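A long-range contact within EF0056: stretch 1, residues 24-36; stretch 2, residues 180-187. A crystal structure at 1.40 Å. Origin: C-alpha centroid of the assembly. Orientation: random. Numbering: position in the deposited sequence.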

ATOM      1  N   GLY A  24      15.716  11.262   1.853  1.00 15.18           N
ATOM      2  CA  GLY A  24      15.051  12.513   1.556  1.00 14.73           C
ATOM      3  C   GLY A  24      14.199  12.321   0.325  1.00 11.83           C
ATOM      4  O   GLY A  24      14.040  11.198  -0.153  1.00 14.14           O
ATOM      5  N   TYR A  25      13.658  13.423  -0.176  1.00 14.10           N
ATOM      6  CA  TYR A  25      12.671  13.389  -1.243  1.00 11.94           C
ATOM      7  C   TYR A  25      13.125  14.199  -2.427  1.00 13.13           C
ATOM      8  O   TYR A  25      13.747  15.251  -2.283  1.00 14.68           O
ATOM      9  CB  TYR A  25      11.332  13.947  -0.777  1.00 18.33           C
ATOM     10  CG  TYR A  25      10.648  13.110   0.269  1.00 21.06           C
ATOM     11  CD1 TYR A  25      10.468  11.745   0.087  1.00 14.74           C
ATOM     12  CD2 TYR A  25      10.191  13.680   1.454  1.00 30.13           C
ATOM     13  CE1 TYR A  25       9.857  10.966   1.056  1.00 34.69           C
ATOM     14  CE2 TYR A  25       9.570  12.912   2.426  1.00 33.69           C
ATOM     15  CZ  TYR A  25       9.410  11.555   2.223  1.00 40.77           C
ATOM     16  OH  TYR A  25       8.789  10.792   3.188  1.00 53.10           O
ATOM     17  N   THR A  26      12.822  13.693  -3.617  1.00  8.81           N
ATOM     18  CA  THR A  26      12.951  14.491  -4.821  1.00 10.14           C
ATOM     19  C   THR A  26      11.810  15.520  -4.842  1.00  9.54           C
ATOM     20  O   THR A  26      10.831  15.416  -4.084  1.00  9.10           O
ATOM     21  CB  THR A  26      12.853  13.624  -6.111  1.00  7.20           C
ATOM     22  OG1 THR A  26      11.517  13.147  -6.277  1.00  7.01           O
ATOM     23  CG2 THR A  26      13.772  12.422  -6.093  1.00 10.01           C
ATOM     24  N   LYS A  27      11.904  16.483  -5.747  1.00 10.52           N
ATOM     25  CA  LYS A  27      10.751  17.284  -6.082  1.00  8.77           C
ATOM     26  C   LYS A  27       9.636  16.346  -6.529  1.00  8.65           C
ATOM     27  O   LYS A  27       9.884  15.207  -6.952  1.00  8.91           O
ATOM     28  CB  LYS A  27      11.083  18.291  -7.185  1.00 11.39           C
ATOM     29  CG  LYS A  27      11.347  17.669  -8.545  1.00 13.35           C
ATOM     30  CD  LYS A  27      11.597  18.740  -9.603  1.00 22.36           C
ATOM     31  CE  LYS A  27      10.320  19.498  -9.932  1.00 40.06           C
ATOM     32  NZ  LYS A  27      10.065  19.542 -11.403  1.00 46.32           N
ATOM     33  N   ASN A  28       8.406  16.821  -6.460  1.00  7.75           N
ATOM     34  CA  ASN A  28       7.280  16.026  -6.896  1.00  8.35           C
ATOM     35  C   ASN A  28       7.288  15.918  -8.403  1.00  9.24           C
ATOM     36  O   ASN A  28       7.363  16.916  -9.125  1.00 12.09           O
ATOM     37  CB  ASN A  28       5.987  16.619  -6.351  1.00  9.27           C
ATOM     38  CG  ASN A  28       5.973  16.626  -4.826  1.00 10.54           C
ATOM     39  OD1 ASN A  28       6.757  17.335  -4.199  1.00 12.02           O
ATOM     40  ND2 ASN A  28       5.117  15.817  -4.233  1.00  8.16           N
ATOM     41  N   TYR A  29       7.288  14.682  -8.873  1.00  6.44           N
ATOM     42  CA  TYR A  29       7.359  14.383 -10.296  1.00  7.66           C
ATOM     43  C   TYR A  29       5.972  13.970 -10.809  1.00  6.03           C
ATOM     44  O   TYR A  29       4.976  14.235 -10.170  1.00  7.87           O
ATOM     45  CB  TYR A  29       8.442  13.317 -10.561  1.00  7.73           C
ATOM     46  CG  TYR A  29       9.861  13.848 -10.499  1.00  7.90           C
ATOM     47  CD1 TYR A  29      10.293  14.825 -11.396  1.00  9.72           C
ATOM     48  CD2 TYR A  29      10.775  13.367  -9.576  1.00  8.38           C
ATOM     49  CE1 TYR A  29      11.626  15.290 -11.371  1.00  9.49           C
ATOM     50  CE2 TYR A  29      12.084  13.829  -9.545  1.00 10.28           C
ATOM     51  CZ  TYR A  29      12.492  14.806 -10.422  1.00 10.69           C
ATOM     52  OH  TYR A  29      13.796  15.269 -10.387  1.00 11.91           O
ATOM     53  N   ASN A  30       5.918  13.301 -11.951  1.00  6.54           N
ATOM     54  CA  ASN A  30       4.660  13.006 -12.612  1.00  7.93           C
ATOM     55  C   ASN A  30       4.348  11.513 -12.656  1.00  8.77           C
ATOM     56  O   ASN A  30       3.500  11.073 -13.418  1.00  7.86           O
ATOM     57  CB  ASN A  30       4.689  13.545 -14.042  1.00 13.52           C
ATOM     58  CG  ASN A  30       5.173  14.982 -14.119  1.00 13.63           C
ATOM     59  OD1 ASN A  30       4.748  15.841 -13.337  1.00 13.78           O
ATOM     60  ND2 ASN A  30       6.079  15.247 -15.059  1.00 20.45           N
ATOM     61  N   PHE A  31       5.044  10.739 -11.847  1.00  6.43           N
ATOM     62  CA  PHE A  31       4.658   9.341 -11.607  1.00  5.66           C
ATOM     63  C   PHE A  31       3.472   9.356 -10.672  1.00  7.06           C
ATOM     64  O   PHE A  31       3.372  10.255  -9.830  1.00  7.18           O
ATOM     65  CB  PHE A  31       5.814   8.564 -10.994  1.00  4.83           C
ATOM     66  CG  PHE A  31       7.029   8.532 -11.874  1.00  5.57           C
ATOM     67  CD1 PHE A  31       7.987   9.530 -11.807  1.00  7.37           C
ATOM     68  CD2 PHE A  31       7.216   7.512 -12.782  1.00  5.25           C
ATOM     69  CE1 PHE A  31       9.091   9.504 -12.628  1.00  8.21           C
ATOM     70  CE2 PHE A  31       8.306   7.489 -13.602  1.00  6.05           C
ATOM     71  CZ  PHE A  31       9.237   8.490 -13.536  1.00  5.92           C
ATOM     72  N   SER A  32       2.569   8.387 -10.767  1.00  5.66           N
ATOM     73  CA  SER A  32       1.438   8.353  -9.855  1.00  5.49           C
ATOM     74  C   SER A  32       1.197   7.019  -9.183  1.00  4.18           C
ATOM     75  O   SER A  32       0.455   6.983  -8.223  1.00  6.19           O
ATOM     76  CB  SER A  32       0.150   8.844 -10.519  1.00  5.90           C
ATOM     77  OG  SER A  32      -0.160   8.066 -11.649  1.00  9.31           O
ATOM     78  N   ASP A  33       1.819   5.933  -9.617  1.00  4.10           N
ATOM     79  CA  ASP A  33       1.575   4.663  -8.941  1.00  4.50           C
ATOM     80  C   ASP A  33       2.733   3.710  -9.126  1.00  4.44           C
ATOM     81  O   ASP A  33       3.372   3.667 -10.176  1.00  5.63           O
ATOM     82  CB  ASP A  33       0.294   4.024  -9.474  1.00  5.31           C
ATOM     83  CG  ASP A  33      -0.399   3.117  -8.472  1.00  7.67           C
ATOM     84  OD1 ASP A  33       0.006   3.019  -7.286  1.00  6.60           O
ATOM     85  OD2 ASP A  33      -1.452   2.549  -8.861  1.00  9.14           O
ATOM     86  N   LEU A  34       2.994   2.966  -8.055  1.00  5.34           N
ATOM     87  CA  LEU A  34       3.953   1.870  -8.068  1.00  5.61           C
ATOM     88  C   LEU A  34       3.507   0.909  -6.991  1.00  4.84           C
ATOM     89  O   LEU A  34       3.353   1.294  -5.834  1.00  6.72           O
ATOM     90  CB  LEU A  34       5.355   2.409  -7.796  1.00  5.88           C
ATOM     91  CG  LEU A  34       6.500   1.409  -7.856  1.00  6.61           C
ATOM     92  CD1 LEU A  34       6.636   0.813  -9.244  1.00  7.68           C
ATOM     93  CD2 LEU A  34       7.793   2.084  -7.419  1.00  7.91           C
ATOM     94  N   GLN A  35       3.226  -0.336  -7.367  1.00  4.29           N
ATOM     95  CA  GLN A  35       2.723  -1.329  -6.430  1.00  4.51           C
ATOM     96  C   GLN A  35       3.404  -2.663  -6.635  1.00  4.92           C
ATOM     97  O   GLN A  35       3.747  -3.026  -7.760  1.00  5.20           O
ATOM     98  CB  GLN A  35       1.231  -1.547  -6.621  1.00  4.20           C
ATOM     99  CG  GLN A  35       0.369  -0.329  -6.487  1.00  6.92           C
ATOM    100  CD  GLN A  35       0.256   0.162  -5.083  1.00  8.93           C
ATOM    101  OE1 GLN A  35       0.432  -0.580  -4.117  1.00 13.92           O
ATOM    102  NE2 GLN A  35      -0.020   1.430  -4.952  1.00 10.67           N
ATOM    103  N   PHE A  36       3.581  -3.389  -5.528  1.00  5.11           N
ATOM    104  CA  PHE A  36       4.093  -4.756  -5.496  1.00  4.95           C
ATOM    105  C   PHE A  36       2.979  -5.649  -5.011  1.00  5.03           C
ATOM    106  O   PHE A  36       2.454  -5.451  -3.917  1.00  7.04           O
ATOM    107  CB  PHE A  36       5.291  -4.827  -4.547  1.00  6.31           C
ATOM    108  CG  PHE A  36       5.885  -6.195  -4.363  1.00  5.12           C
ATOM    109  CD1 PHE A  36       6.674  -6.784  -5.343  1.00  6.09           C
ATOM    110  CD2 PHE A  36       5.673  -6.882  -3.197  1.00  7.06           C
ATOM    111  CE1 PHE A  36       7.223  -8.036  -5.140  1.00  7.83           C
ATOM    112  CE2 PHE A  36       6.238  -8.131  -3.010  1.00  8.68           C
ATOM    113  CZ  PHE A  36       6.995  -8.691  -3.977  1.00  7.36           C
TER
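Stretch 2, residues 180-187: IVPGIEST

Stretch 2 meets stretch 1 in two ways: first as a backbone partner, then, after a sharp corner, as a strand packed through its side chains. At the start, Ile-180 and Val-181 are extended, and Ile-180 forms a single beta bridge with Tyr-25, their CA atoms 4.8 Å apart. Both polar backbone atoms of Ile-180 are satisfied here: its N donates to O of Gly-24 at 3.1 Å, and its O accepts from N of Thr-26 at 2.9 Å, both nearly straight. Ile-180 O also receives a CA-H...O contact from CA of Tyr-25 at 3.3 Å. Gly-24 has a positive phi of 117°, a conformation in which a CB would be jammed against the preceding carbonyl, so glycine suits the site.

The chain then turns through a type II beta turn from Val-181 to Ile-184, closed by Ile-184 N donating to Val-181 O at 3.1 Å. Pro-182 at phi -68° and Gly-183 at phi 90° are the classic occupants of its two central positions: the proline ring fixes the first, and glycine tolerates the positive phi of the second. Pro-182 has no N-H to satisfy, and its apolar ring points toward stretch 1. Pro-182 CD lies 3.3 Å from Thr-26 O, its CG 3.6 Å from Asn-28 ND2, and its CB 4.1 Å from Tyr-25 CD1. The hydroxyl of Thr-26 is not left idle beside this ring: OG1, 3.3 Å from Pro-182 CD, donates to Lys-27 O at 2.7 Å. Water 2 joins the two backbones, donating to Pro-182 O at 2.8 Å and accepting from Tyr-29 N at 3.2 Å.

Beyond the turn, strand 184-187, which continues beyond the stretch, runs in roughly the same direction as strand 31-36, crossing it at -28° with a closest axial approach of 6.2 Å. No direct backbone hydrogen bond joins these two strands. Ile-184 supplies the main apolar contact: CG1 lies 4.0 Å from Phe-31 CB, CG2 3.7 Å from Leu-34 CB, and CD1 3.4 Å from Phe-31 O. A branched aliphatic side chain fits this buried site because it can reach several neighbours without bringing in a polar group that needs a partner.

Farther along, small Ser-186 points toward stretch 1, its CB 3.9 Å from Leu-34 O. Water 3 links Ser-186 OG, at 2.9 Å, to Gln-35 OE1, to which the water donates at 2.6 Å, and to Phe-36 N, from which it accepts at 3.0 Å. The amide of Gln-35 is thus engaged at both ends, since NE2 donates to Asp-33 OD1 at 2.8 Å.

A further water links the side chains of Tyr-25 and Glu-185. Water 1 lies 2.6 Å from Tyr-25 OH and donates to Glu-185 OE2 at 2.5 Å, while OE1 of Glu-185 is satisfied elsewhere in the structure. Tyrosine suits this place by combining a ring that touches Pro-182 with a hydroxyl that reaches the water.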

ATOM      1  N   ILE A 180      14.068   9.628  -2.864  1.00  8.84           N
ATOM      2  CA  ILE A 180      12.826   8.963  -3.184  1.00  7.38           C
ATOM      3  C   ILE A 180      11.819   9.914  -3.786  1.00  8.47           C
ATOM      4  O   ILE A 180      11.658  11.047  -3.330  1.00  8.73           O
ATOM      5  CB  ILE A 180      12.268   8.329  -1.910  1.00  9.85           C
ATOM      6  CG1 ILE A 180      13.255   7.264  -1.424  1.00 10.94           C
ATOM      7  CG2 ILE A 180      10.888   7.745  -2.139  1.00 11.25           C
ATOM      8  CD1 ILE A 180      12.857   6.639  -0.092  1.00 17.30           C
ATOM      9  N   VAL A 181      11.108   9.459  -4.802  1.00  6.58           N
ATOM     10  CA  VAL A 181      10.059  10.256  -5.404  1.00  7.20           C
ATOM     11  C   VAL A 181       8.844  10.229  -4.484  1.00  7.49           C
ATOM     12  O   VAL A 181       8.277   9.163  -4.214  1.00  7.39           O
ATOM     13  CB  VAL A 181       9.718   9.730  -6.786  1.00  5.91           C
ATOM     14  CG1 VAL A 181       8.660  10.575  -7.442  1.00  6.78           C
ATOM     15  CG2 VAL A 181      10.970   9.722  -7.656  1.00  6.94           C
ATOM     16  N   PRO A 182       8.461  11.398  -3.944  1.00  6.46           N
ATOM     17  CA  PRO A 182       7.455  11.354  -2.875  1.00  7.47           C
ATOM     18  C   PRO A 182       6.070  10.920  -3.316  1.00  6.92           C
ATOM     19  O   PRO A 182       5.600  11.320  -4.363  1.00  9.64           O
ATOM     20  CB  PRO A 182       7.421  12.792  -2.368  1.00  9.77           C
ATOM     21  CG  PRO A 182       7.903  13.614  -3.520  1.00  9.38           C
ATOM     22  CD  PRO A 182       8.889  12.779  -4.259  1.00  7.49           C
ATOM     23  N   GLY A 183       5.468  10.049  -2.518  1.00  7.73           N
ATOM     24  CA  GLY A 183       4.188   9.453  -2.833  1.00  9.94           C
ATOM     25  C   GLY A 183       4.300   8.148  -3.616  1.00  7.69           C
ATOM     26  O   GLY A 183       3.319   7.399  -3.692  1.00 12.26           O
ATOM     27  N   ILE A 184       5.464   7.880  -4.187  1.00  8.97           N
ATOM     28  CA  ILE A 184       5.643   6.717  -5.060  1.00  9.51           C
ATOM     29  C   ILE A 184       6.408   5.673  -4.255  1.00 11.61           C
ATOM     30  O   ILE A 184       7.554   5.311  -4.553  1.00 10.69           O
ATOM     31  CB  ILE A 184       6.355   7.094  -6.363  1.00  6.63           C
ATOM     32  CG1 ILE A 184       5.688   8.324  -6.989  1.00  9.37           C
ATOM     33  CG2 ILE A 184       6.323   5.931  -7.357  1.00 10.54           C
ATOM     34  CD1 ILE A 184       4.203   8.161  -7.305  1.00 12.19           C
ATOM     35  N   GLU A 185       5.760   5.281  -3.165  1.00  9.49           N
ATOM     36  CA  GLU A 185       6.246   4.239  -2.298  1.00  7.91           C
ATOM     37  C   GLU A 185       5.073   3.519  -1.654  1.00  9.29           C
ATOM     38  O   GLU A 185       4.042   4.133  -1.324  1.00 10.29           O
ATOM     39  CB  GLU A 185       7.178   4.774  -1.224  1.00 10.54           C
ATOM     40  CG  GLU A 185       6.597   5.663  -0.191  1.00 17.78           C
ATOM     41  CD  GLU A 185       7.599   5.926   0.910  1.00 30.53           C
ATOM     42  OE1 GLU A 185       7.877   5.001   1.712  1.00 22.60           O
ATOM     43  OE2 GLU A 185       8.126   7.052   0.961  1.00 21.04           O
ATOM     44  N   SER A 186       5.226   2.227  -1.461  1.00  6.36           N
ATOM     45  CA  SER A 186       4.198   1.426  -0.847  1.00  7.29           C
ATOM     46  C   SER A 186       4.852   0.398   0.037  1.00  6.82           C
ATOM     47  O   SER A 186       5.773  -0.291  -0.391  1.00  7.92           O
ATOM     48  CB  SER A 186       3.382   0.770  -1.933  1.00  9.18           C
ATOM     49  OG  SER A 186       2.315   0.043  -1.360  1.00 18.25           O
ATOM     50  N   THR A 187       4.376   0.302   1.279  1.00  7.86           N
ATOM     51  CA  THR A 187       4.873  -0.650   2.274  1.00  8.09           C
ATOM     52  C   THR A 187       3.718  -1.524   2.731  1.00 11.17           C
ATOM     53  O   THR A 187       2.706  -0.982   3.228  1.00 10.57           O
ATOM     54  CB  THR A 187       5.477   0.071   3.485  1.00  8.78           C
ATOM     55  OG1 THR A 187       6.605   0.852   3.077  1.00 11.65           O
ATOM     56  CG2 THR A 187       5.925  -0.924   4.571  1.00 11.79           C
TER
HETATM   57  O   HOH W   1       9.314   8.241   2.784  1.00 32.81           O
HETATM   58  O   HOH W   2       5.801  12.880  -6.642  1.00  6.43           O
HETATM   59  O   HOH W   3       2.243  -2.229  -3.134  1.00 13.27           O